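PDB 6HMJ: putative PAS/PAC sensor protein from Nakamurella multipartita DSM 44233, which senses blue light through a flavin mononucleotide-binding light-oxygen-voltage domain and probably binds RNA through an ANTAR domain to control translation. Local coordinates for residues A[144-149]-A[177-182]; A[181-186]-A[193-198]; A[32-37]-A[78-83]; A[64-67]-A[73-76]. All coordinates share one frame; numbering follows the deposited sequence.

Interaction 1. Residues A[144-149]-A[177-182]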
loop_
_atom_site.group_PDB
_atom_site.type_symbol
_atom_site.label_atom_id
_atom_site.label_comp_id
_atom_site.label_asym_id
_atom_site.label_seq_id
_atom_site.Cartn_x
_atom_site.Cartn_y
_atom_site.Cartn_z
ATOM N N GLY A 144 -2.887 -4.688 -0.864
ATOM C CA GLY A 144 -3.912 -4.323 0.098
ATOM C C GLY A 144 -4.707 -3.103 -0.323
ATOM O O GLY A 144 -5.924 -3.044 -0.120
ATOM N N ILE A 145 -4.034 -2.109 -0.905
ATOM C CA ILE A 145 -4.729 -0.920 -1.390
ATOM C C ILE A 145 -5.788 -1.313 -2.413
ATOM O O ILE A 145 -6.932 -0.845 -2.362
ATOM C CB ILE A 145 -3.723 0.086 -1.976
ATOM C CG1 ILE A 145 -2.895 0.717 -0.856
ATOM C CG2 ILE A 145 -4.448 1.160 -2.772
ATOM C CD1 ILE A 145 -1.755 1.590 -1.343
ATOM N N VAL A 146 -5.419 -2.173 -3.363
ATOM C CA VAL A 146 -6.370 -2.613 -4.378
ATOM C C VAL A 146 -7.493 -3.427 -3.744
ATOM O O VAL A 146 -8.663 -3.293 -4.123
ATOM C CB VAL A 146 -5.641 -3.410 -5.476
ATOM C CG1 VAL A 146 -6.640 -4.133 -6.366
ATOM C CG2 VAL A 146 -4.757 -2.483 -6.302
ATOM N N MET A 147 -7.157 -4.291 -2.783
ATOM C CA MET A 147 -8.166 -5.118 -2.128
ATOM C C MET A 147 -9.306 -4.269 -1.577
ATOM O O MET A 147 -10.482 -4.525 -1.856
ATOM C CB MET A 147 -7.525 -5.931 -1.001
ATOM C CG MET A 147 -6.775 -7.170 -1.459
ATOM S SD MET A 147 -6.055 -8.073 -0.075
ATOM C CE MET A 147 -7.531 -8.634 0.767
ATOM N N ALA A 148 -8.974 -3.252 -0.781
ATOM C CA ALA A 148 -10.001 -2.471 -0.106
ATOM C C ALA A 148 -10.571 -1.371 -0.993
ATOM O O ALA A 148 -11.763 -1.061 -0.893
ATOM C CB ALA A 148 -9.430 -1.873 1.182
ATOM N N ALA A 149 -9.751 -0.773 -1.861
ATOM C CA ALA A 149 -10.236 0.299 -2.726
ATOM C C ALA A 149 -11.377 -0.186 -3.610
ATOM O O ALA A 149 -12.404 0.492 -3.746
ATOM C CB ALA A 149 -9.093 0.848 -3.578
ATOM N N THR A 177 5.162 0.297 -7.010
ATOM C CA THR A 177 5.733 1.559 -6.553
ATOM C C THR A 177 5.050 2.745 -7.218
ATOM O O THR A 177 4.754 3.750 -6.562
ATOM C CB THR A 177 7.236 1.590 -6.832
ATOM O OG1 THR A 177 7.894 0.633 -5.996
ATOM C CG2 THR A 177 7.807 2.976 -6.554
ATOM N N GLY A 178 4.785 2.646 -8.522
ATOM C CA GLY A 178 4.131 3.740 -9.216
ATOM C C GLY A 178 2.729 4.000 -8.702
ATOM O O GLY A 178 2.300 5.152 -8.600
ATOM N N MET A 179 1.998 2.935 -8.368
ATOM C CA MET A 179 0.635 3.098 -7.876
ATOM C C MET A 179 0.621 3.763 -6.504
ATOM O O MET A 179 -0.250 4.595 -6.221
ATOM C CB MET A 179 -0.066 1.740 -7.811
ATOM C CG MET A 179 -1.546 1.825 -7.491
ATOM S SD MET A 179 -2.219 0.256 -6.919
ATOM C CE MET A 179 -1.824 0.367 -5.175
ATOM N N ILE A 180 1.572 3.407 -5.640
ATOM C CA ILE A 180 1.604 3.976 -4.298
ATOM C C ILE A 180 2.016 5.442 -4.352
ATOM O O ILE A 180 1.342 6.316 -3.794
ATOM C CB ILE A 180 2.543 3.154 -3.395
ATOM C CG1 ILE A 180 2.046 1.708 -3.300
ATOM C CG2 ILE A 180 2.638 3.784 -2.012
ATOM C CD1 ILE A 180 3.003 0.764 -2.598
ATOM N N GLU A 181 3.130 5.734 -5.027
ATOM C CA GLU A 181 3.570 7.118 -5.168
ATOM C C GLU A 181 2.510 7.963 -5.865
ATOM O O GLU A 181 2.216 9.084 -5.434
ATOM C CB GLU A 181 4.893 7.165 -5.931
ATOM C CG GLU A 181 6.056 6.526 -5.179
ATOM C CD GLU A 181 7.316 6.417 -6.019
ATOM O OE1 GLU A 181 7.255 6.726 -7.227
ATOM O OE2 GLU A 181 8.367 6.023 -5.470
ATOM N N GLY A 182 1.923 7.441 -6.943
ATOM C CA GLY A 182 0.935 8.210 -7.683
ATOM C C GLY A 182 -0.321 8.469 -6.875
ATOM O O GLY A 182 -0.838 9.591 -6.846
#
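Met179 reaches across to Ile145 and Val146 in a contact to which neither side brings a ring, amide or guanidinium group, so no faces or edges enter and a thioether lies on branched aliphatic chains. The Met179 methyl does most of the touching: CE lies 3.6 Å from Ile145 CG2 and is almost as near Ile145 CB. The two side chains run past one another in opposite directions, which brings the methyl alongside the base of the isoleucine. The sulfur makes a separate contact, Met179 SD to Val146 CG2 at 3.8 Å. Both rest on the torsions of Met179: CG stands anti to the backbone N (chi1 -172°), and a bend at chi3 of 85° turns the methyl off the line of the chain. A looser contact, Ile145 CD1 to Ile180 CG1 at 4.3 Å, flanks it. No hydrogen bond links the segments; the axes of the two short helical segments come within 11.8 Å, at 62° between their directions. Helices 114-149 and 172-185 thus meet in the ANTAR domain, where Val146 also touches Ala157 and Leu161 of helix 154-167, Ile145 meets Met147 of the second subunit, and helix 192-202 covers Met179 with Leu196 and Phe200.

Interaction 2. Residues A[181-186]-A[193-198]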
loop_
_atom_site.group_PDB
_atom_site.type_symbol
_atom_site.label_atom_id
_atom_site.label_comp_id
_atom_site.label_asym_id
_atom_site.label_seq_id
_atom_site.Cartn_x
_atom_site.Cartn_y
_atom_site.Cartn_z
ATOM N N GLU A 181 3.130 5.734 -5.027
ATOM C CA GLU A 181 3.570 7.118 -5.168
ATOM C C GLU A 181 2.510 7.963 -5.865
ATOM O O GLU A 181 2.216 9.084 -5.434
ATOM C CB GLU A 181 4.893 7.165 -5.931
ATOM C CG GLU A 181 6.056 6.526 -5.179
ATOM C CD GLU A 181 7.316 6.417 -6.019
ATOM O OE1 GLU A 181 7.255 6.726 -7.227
ATOM O OE2 GLU A 181 8.367 6.023 -5.470
ATOM N N GLY A 182 1.923 7.441 -6.943
ATOM C CA GLY A 182 0.935 8.210 -7.683
ATOM C C GLY A 182 -0.321 8.469 -6.875
ATOM O O GLY A 182 -0.838 9.591 -6.846
ATOM N N LEU A 183 -0.837 7.431 -6.212
ATOM C CA LEU A 183 -2.029 7.593 -5.386
ATOM C C LEU A 183 -1.793 8.619 -4.286
ATOM O O LEU A 183 -2.674 9.435 -3.987
ATOM C CB LEU A 183 -2.435 6.245 -4.790
ATOM C CG LEU A 183 -3.600 6.243 -3.799
ATOM C CD1 LEU A 183 -4.883 6.705 -4.464
ATOM C CD2 LEU A 183 -3.778 4.860 -3.202
ATOM N N ALA A 184 -0.610 8.591 -3.667
ATOM C CA ALA A 184 -0.293 9.569 -2.635
ATOM C C ALA A 184 -0.365 10.990 -3.175
ATOM O O ALA A 184 -0.756 11.913 -2.449
ATOM C CB ALA A 184 1.095 9.293 -2.059
ATOM N N ALA A 185 -0.002 11.187 -4.440
ATOM C CA ALA A 185 -0.010 12.502 -5.063
ATOM C C ALA A 185 -1.333 12.835 -5.740
ATOM O O ALA A 185 -1.493 13.955 -6.235
ATOM C CB ALA A 185 1.123 12.601 -6.088
ATOM N N ALA A 186 -2.280 11.902 -5.772
ATOM C CA ALA A 186 -3.539 12.135 -6.461
ATOM C C ALA A 186 -4.366 13.194 -5.732
ATOM O O ALA A 186 -4.111 13.545 -4.577
ATOM C CB ALA A 186 -4.329 10.835 -6.581
ATOM N N ARG A 193 -11.957 5.250 -5.942
ATOM C CA ARG A 193 -11.848 4.349 -7.088
ATOM C C ARG A 193 -11.564 5.116 -8.373
ATOM O O ARG A 193 -10.728 4.694 -9.182
ATOM C CB ARG A 193 -13.116 3.512 -7.223
ATOM C CG ARG A 193 -13.330 2.590 -6.050
ATOM C CD ARG A 193 -14.647 1.848 -6.129
ATOM N NE ARG A 193 -14.831 0.983 -4.966
ATOM C CZ ARG A 193 -15.960 0.349 -4.674
ATOM N NH1 ARG A 193 -17.026 0.480 -5.456
ATOM N NH2 ARG A 193 -16.024 -0.414 -3.592
ATOM N N ARG A 194 -12.252 6.240 -8.586
ATOM C CA ARG A 194 -11.905 7.118 -9.697
ATOM C C ARG A 194 -10.460 7.583 -9.576
ATOM O O ARG A 194 -9.707 7.569 -10.555
ATOM C CB ARG A 194 -12.861 8.316 -9.722
ATOM C CG ARG A 194 -12.539 9.424 -10.725
ATOM C CD ARG A 194 -12.928 9.044 -12.145
ATOM N NE ARG A 194 -12.787 10.175 -13.058
ATOM C CZ ARG A 194 -13.618 11.215 -13.092
ATOM N NH1 ARG A 194 -14.650 11.275 -12.259
ATOM N NH2 ARG A 194 -13.415 12.201 -13.956
ATOM N N ARG A 195 -10.058 7.984 -8.371
ATOM C CA ARG A 195 -8.698 8.456 -8.138
ATOM C C ARG A 195 -7.670 7.398 -8.523
ATOM O O ARG A 195 -6.689 7.688 -9.219
ATOM C CB ARG A 195 -8.554 8.841 -6.666
ATOM C CG ARG A 195 -7.387 9.741 -6.340
ATOM C CD ARG A 195 -7.234 9.862 -4.836
ATOM N NE ARG A 195 -8.527 10.070 -4.186
ATOM C CZ ARG A 195 -8.805 9.743 -2.927
ATOM N NH1 ARG A 195 -7.883 9.180 -2.155
ATOM N NH2 ARG A 195 -10.015 9.974 -2.439
ATOM N N LEU A 196 -7.873 6.160 -8.068
ATOM C CA LEU A 196 -6.910 5.099 -8.346
ATOM C C LEU A 196 -6.904 4.730 -9.825
ATOM O O LEU A 196 -5.845 4.439 -10.391
ATOM C CB LEU A 196 -7.231 3.880 -7.483
ATOM C CG LEU A 196 -6.201 2.753 -7.417
ATOM C CD1 LEU A 196 -4.828 3.267 -7.021
ATOM C CD2 LEU A 196 -6.683 1.697 -6.435
ATOM N N SER A 197 -8.074 4.735 -10.465
ATOM C CA SER A 197 -8.144 4.397 -11.883
ATOM C C SER A 197 -7.295 5.344 -12.721
ATOM O O SER A 197 -6.581 4.907 -13.632
ATOM C CB SER A 197 -9.596 4.422 -12.356
ATOM O OG SER A 197 -9.676 4.219 -13.756
ATOM N N THR A 198 -7.357 6.648 -12.434
ATOM C CA THR A 198 -6.546 7.602 -13.182
ATOM C C THR A 198 -5.056 7.426 -12.905
ATOM O O THR A 198 -4.233 7.830 -13.731
ATOM C CB THR A 198 -6.962 9.044 -12.866
ATOM O OG1 THR A 198 -6.549 9.393 -11.540
ATOM C CG2 THR A 198 -8.469 9.223 -13.000
HETATM O O HOH W 1 -4.922 10.046 -2.598
#
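Arg195, Leu183 and Ala186 carry this helix-loop-helix connection, in which a short loop joins the consecutive helices 172-185 and 192-202. The aliphatic part of Arg195 is the common surface. Ala186, in the turn that follows the first helix, directs its CB at the arginine, 3.3 Å from Arg195 CG. Leu183 comes from another direction, its chain crossing that of Arg195 at about a right angle, with Leu183 CD1 4.0 Å from Arg195 CD. The second leucine branch is used differently: Leu183 CD2 faces Leu196 CD1 at 4.3 Å. Arg195 starts extended, with CG anti to the backbone N (chi1 -161°), and bends at chi3 (-44°), so that the methylenes lie against the alanine and leucine while the guanidinium is carried past them. That charged end has other partners, for NH2 bonds to Leu190 O in the loop and forms a salt bridge with Asp151 of the second subunit. No direct hydrogen bond crosses between the segments. Instead a water spans them, donating a hydrogen bond to Leu183 O at 2.7 Å and accepting one from Arg195 NH1 at 3.1 Å.

Interaction 3. Residues A[32-37]-A[78-83]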
loop_
_atom_site.group_PDB
_atom_site.type_symbol
_atom_site.label_atom_id
_atom_site.label_comp_id
_atom_site.label_asym_id
_atom_site.label_seq_id
_atom_site.Cartn_x
_atom_site.Cartn_y
_atom_site.Cartn_z
ATOM N N LEU A 32 48.162 -24.758 14.743
ATOM C CA LEU A 32 46.707 -24.869 14.790
ATOM C C LEU A 32 46.086 -24.651 13.418
ATOM O O LEU A 32 45.159 -25.372 13.031
ATOM C CB LEU A 32 46.137 -23.876 15.801
ATOM C CG LEU A 32 46.385 -24.226 17.271
ATOM C CD1 LEU A 32 46.160 -23.014 18.157
ATOM C CD2 LEU A 32 45.487 -25.379 17.700
ATOM N N VAL A 33 46.574 -23.659 12.669
ATOM C CA VAL A 33 46.047 -23.421 11.329
ATOM C C VAL A 33 46.155 -24.681 10.483
ATOM O O VAL A 33 45.233 -25.026 9.734
ATOM C CB VAL A 33 46.777 -22.236 10.669
ATOM C CG1 VAL A 33 46.464 -22.180 9.180
ATOM C CG2 VAL A 33 46.386 -20.931 11.341
ATOM N N LEU A 34 47.285 -25.386 10.579
ATOM C CA LEU A 34 47.467 -26.587 9.772
ATOM C C LEU A 34 46.565 -27.722 10.244
ATOM O O LEU A 34 46.147 -28.553 9.429
ATOM C CB LEU A 34 48.937 -27.009 9.803
ATOM C CG LEU A 34 49.924 -25.964 9.269
ATOM C CD1 LEU A 34 51.359 -26.477 9.323
ATOM C CD2 LEU A 34 49.566 -25.536 7.850
ATOM N N GLY A 35 46.246 -27.773 11.539
ATOM C CA GLY A 35 45.337 -28.779 12.056
ATOM C C GLY A 35 45.909 -29.592 13.200
ATOM O O GLY A 35 45.501 -30.737 13.418
ATOM N N PHE A 36 46.847 -29.011 13.943
ATOM C CA PHE A 36 47.541 -29.712 15.011
ATOM C C PHE A 36 47.722 -28.787 16.203
ATOM O O PHE A 36 47.912 -27.580 16.044
ATOM C CB PHE A 36 48.931 -30.195 14.575
ATOM C CG PHE A 36 48.909 -31.344 13.617
ATOM C CD1 PHE A 36 49.045 -31.125 12.258
ATOM C CD2 PHE A 36 48.774 -32.645 14.072
ATOM C CE1 PHE A 36 49.037 -32.179 11.367
ATOM C CE2 PHE A 36 48.767 -33.707 13.186
ATOM C CZ PHE A 36 48.899 -33.473 11.831
ATOM N N ALA A 37 47.659 -29.359 17.401
ATOM C CA ALA A 37 48.051 -28.592 18.567
ATOM C C ALA A 37 49.558 -28.346 18.482
ATOM O O ALA A 37 50.285 -29.124 17.859
ATOM C CB ALA A 37 47.707 -29.331 19.853
ATOM N N HIS A 78 47.134 -20.034 -2.418
ATOM C CA HIS A 78 47.189 -21.489 -2.368
ATOM C C HIS A 78 46.018 -22.004 -1.540
ATOM O O HIS A 78 45.151 -21.239 -1.108
ATOM C CB HIS A 78 48.518 -21.965 -1.781
ATOM C CG HIS A 78 48.727 -21.554 -0.357
ATOM N ND1 HIS A 78 48.246 -22.288 0.706
ATOM C CD2 HIS A 78 49.354 -20.481 0.179
ATOM C CE1 HIS A 78 48.577 -21.690 1.836
ATOM N NE2 HIS A 78 49.248 -20.590 1.544
ATOM N N LEU A 79 46.003 -23.315 -1.327
ATOM C CA LEU A 79 45.005 -23.983 -0.506
ATOM C C LEU A 79 45.648 -24.555 0.753
ATOM O O LEU A 79 46.874 -24.599 0.895
ATOM C CB LEU A 79 44.324 -25.112 -1.292
ATOM C CG LEU A 79 43.648 -24.773 -2.617
ATOM C CD1 LEU A 79 43.031 -26.028 -3.218
ATOM C CD2 LEU A 79 42.594 -23.698 -2.432
ATOM N N LEU A 80 44.795 -24.983 1.682
ATOM C CA LEU A 80 45.225 -25.722 2.864
ATOM C C LEU A 80 44.426 -27.016 2.902
ATOM O O LEU A 80 43.191 -26.985 2.901
ATOM C CB LEU A 80 45.016 -24.907 4.143
ATOM C CG LEU A 80 45.961 -23.718 4.354
ATOM C CD1 LEU A 80 45.600 -22.975 5.631
ATOM C CD2 LEU A 80 47.417 -24.152 4.392
ATOM N N LEU A 81 45.126 -28.145 2.938
ATOM C CA LEU A 81 44.473 -29.449 2.919
ATOM C C LEU A 81 43.951 -29.822 4.301
ATOM O O LEU A 81 44.672 -29.711 5.299
ATOM C CB LEU A 81 45.445 -30.509 2.406
ATOM C CG LEU A 81 46.096 -30.141 1.069
ATOM C CD1 LEU A 81 47.131 -31.177 0.666
ATOM C CD2 LEU A 81 45.050 -29.962 -0.023
ATOM N N THR A 82 42.699 -30.274 4.354
ATOM C CA THR A 82 42.049 -30.666 5.598
ATOM C C THR A 82 41.714 -32.150 5.568
ATOM O O THR A 82 41.056 -32.624 4.635
ATOM C CB THR A 82 40.770 -29.856 5.826
ATOM O OG1 THR A 82 41.025 -28.470 5.570
ATOM C CG2 THR A 82 40.279 -30.026 7.258
ATOM N N ALA A 83 42.158 -32.874 6.594
ATOM C CA ALA A 83 41.920 -34.310 6.682
ATOM C C ALA A 83 40.425 -34.602 6.691
ATOM O O ALA A 83 39.711 -34.207 7.618
ATOM C CB ALA A 83 42.585 -34.881 7.932
#
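Val33 and Leu34, at the end of helix 28-34, both pack on Leu80 of strand 74-82 in the N-terminal PAS domain. Val33 comes first and nearest: its CG1 lies 3.7 Å from Leu80 CD1. This branch stands anti to the backbone N (chi1 167°), which carries it to the strand although the bond from CA to CB runs past it. The carbonyl of Val33 is bonded by Arg88 NH2 from the adjoining strand 85-97. Leu34 starts away from the strand, yet its tip returns, leaving CD2 4.3 Å from Leu80 CD2. At Gly35 the helix ends in a Schellman motif; with phi at 125°, a CB would press on the carbonyl O of Leu34, so only a residue without one fits comfortably.

On the strand, Leu80 also has CD2 at the edge of the His78 ring, in its plane. The ring is held from both nitrogens: His78 ND1 donates to Leu79 O at 2.7 Å, nearly straight at 167°, and NE2 bonds to Thr92 OG1. Trp60 adds an edge-to-face stack.

The chemistry therefore separates cleanly. Helix end and strand meet through methyl groups alone, buried and without a hydrogen bond between the segments, whereas polar groups nearby find partners elsewhere, several of them in strand 85-97; the helix is thus probably positioned by shape and burial, and Arg88 provides a polar tie to the sheet.

Interaction 4. Residues A[64-67]-A[73-76]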
loop_
_atom_site.group_PDB
_atom_site.type_symbol
_atom_site.label_atom_id
_atom_site.label_comp_id
_atom_site.label_asym_id
_atom_site.label_seq_id
_atom_site.Cartn_x
_atom_site.Cartn_y
_atom_site.Cartn_z
ATOM N N LEU A 64 59.273 -18.483 -1.663
ATOM C CA LEU A 64 60.167 -18.496 -0.510
ATOM C C LEU A 64 61.615 -18.290 -0.936
ATOM O O LEU A 64 62.352 -17.528 -0.298
ATOM C CB LEU A 64 60.009 -19.808 0.256
ATOM C CG LEU A 64 60.901 -19.989 1.485
ATOM C CD1 LEU A 64 60.919 -18.735 2.344
ATOM C CD2 LEU A 64 60.421 -21.181 2.299
ATOM N N GLN A 65 62.045 -18.960 -2.008
ATOM C CA GLN A 65 63.397 -18.753 -2.513
ATOM C C GLN A 65 63.568 -17.343 -3.068
ATOM O O GLN A 65 64.635 -16.737 -2.924
ATOM C CB GLN A 65 63.727 -19.794 -3.584
ATOM C CG GLN A 65 64.055 -21.173 -3.036
ATOM C CD GLN A 65 65.239 -21.155 -2.092
ATOM O OE1 GLN A 65 66.141 -20.326 -2.226
ATOM N NE2 GLN A 65 65.239 -22.061 -1.121
ATOM N N ARG A 66 62.525 -16.803 -3.703
ATOM C CA ARG A 66 62.617 -15.463 -4.271
ATOM C C ARG A 66 62.789 -14.414 -3.179
ATOM O O ARG A 66 63.649 -13.531 -3.281
ATOM C CB ARG A 66 61.376 -15.165 -5.112
ATOM C CG ARG A 66 61.283 -13.723 -5.591
ATOM C CD ARG A 66 60.237 -13.555 -6.686
ATOM N NE ARG A 66 59.008 -14.294 -6.397
ATOM C CZ ARG A 66 58.728 -15.513 -6.857
ATOM N NH1 ARG A 66 57.579 -16.092 -6.531
ATOM N NH2 ARG A 66 59.586 -16.156 -7.642
ATOM N N CYS A 67 61.973 -14.493 -2.123
ATOM C CA CYS A 67 62.077 -13.524 -1.037
ATOM C C CYS A 67 63.443 -13.583 -0.368
ATOM O O CYS A 67 63.950 -12.558 0.100
ATOM C CB CYS A 67 60.973 -13.766 -0.005
ATOM S SG CYS A 67 60.874 -12.513 1.306
ATOM N N PRO A 73 59.061 -8.298 -0.843
ATOM C CA PRO A 73 57.907 -9.058 -0.349
ATOM C C PRO A 73 57.286 -9.916 -1.441
ATOM O O PRO A 73 57.335 -9.586 -2.627
ATOM C CB PRO A 73 56.943 -7.966 0.127
ATOM C CG PRO A 73 57.839 -6.852 0.532
ATOM C CD PRO A 73 58.995 -6.882 -0.435
ATOM N N VAL A 74 56.692 -11.032 -1.021
ATOM C CA VAL A 74 56.074 -11.985 -1.937
ATOM C C VAL A 74 54.763 -12.465 -1.336
ATOM O O VAL A 74 54.657 -12.657 -0.119
ATOM C CB VAL A 74 57.005 -13.185 -2.216
ATOM C CG1 VAL A 74 56.380 -14.116 -3.245
ATOM C CG2 VAL A 74 58.378 -12.708 -2.671
ATOM N N VAL A 75 53.759 -12.655 -2.191
ATOM C CA VAL A 75 52.478 -13.224 -1.791
ATOM C C VAL A 75 52.159 -14.390 -2.715
ATOM O O VAL A 75 52.324 -14.290 -3.935
ATOM C CB VAL A 75 51.346 -12.176 -1.827
ATOM C CG1 VAL A 75 50.013 -12.824 -1.479
ATOM C CG2 VAL A 75 51.654 -11.026 -0.880
ATOM N N VAL A 76 51.695 -15.493 -2.132
ATOM C CA VAL A 76 51.379 -16.709 -2.872
ATOM C C VAL A 76 49.987 -17.169 -2.462
ATOM O O VAL A 76 49.741 -17.431 -1.278
ATOM C CB VAL A 76 52.411 -17.822 -2.627
ATOM C CG1 VAL A 76 51.950 -19.127 -3.264
ATOM C CG2 VAL A 76 53.770 -17.413 -3.178
#
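Val74 meets two residues of helix 54-70, CG1 touching Arg66 and CG2 touching both Cys67 and the Arg66 NE, where the helix of the N-terminal PAS fold leads through a short loop into strand 74-82 of the antiparallel sheet. The backbones are close, with Cys67 CA and Pro73 CA 6.1 Å apart. Both branches owe their places to chi1 of -176°, which puts CG1 anti to the backbone N and CG2 anti to the carbonyl carbon.

The contact with Cys67 is made by the methylene: Cys67 CB lies 3.9 Å from Val74 CG2. The same methyl is also near the backbone, 4.1 Å from Cys67 N. Beyond the valine, Cys67 packs on Leu94 and Ala96 of strand 85-97 and on Val106 of strand 105-112, so with strand 74-82 it meets three strands of the sheet.

Arg66 crosses Val74 at about a right angle. Its chain is extended at first and bends at chi3 (43°), bringing the guanidinium back beside the valine, with NE 4.1 Å from both Val74 CG1 and Val74 CG2. With an alanine here both methyl branches would go, and the arginine end would probably be freer to turn while Cys67 CB lost its cover from the strand. The charged group makes no hydrogen bond across the segments; it presents its edge, and Val74 CG1 sits near the guanidinium plane, 4.0 Å from Arg66 NH1.

In the fold
Interactions 1 and 2 lie in the central helical part and share helix 172-185. Their centres are 8 Å apart, and they touch through a probable hydrogen bond between Ala149 O and Arg193 NE and through packing of Ile145 on Leu183. Interactions 3 and 4 lie far off in the N-terminal PAS domain; both use strand 74-82, and interaction 4 is nested within the loop closed by interaction 3. Interactions 1, 3 and 4 are buried, the last with the exposed Arg66 at its margin, while interaction 2 is partly buried. Interactions 1 and 3 are purely aliphatic or thioether in character. Interactions 2 and 4 each lay an arginine against small apolar groups, but only interaction 2 adds a bridging water between its segments.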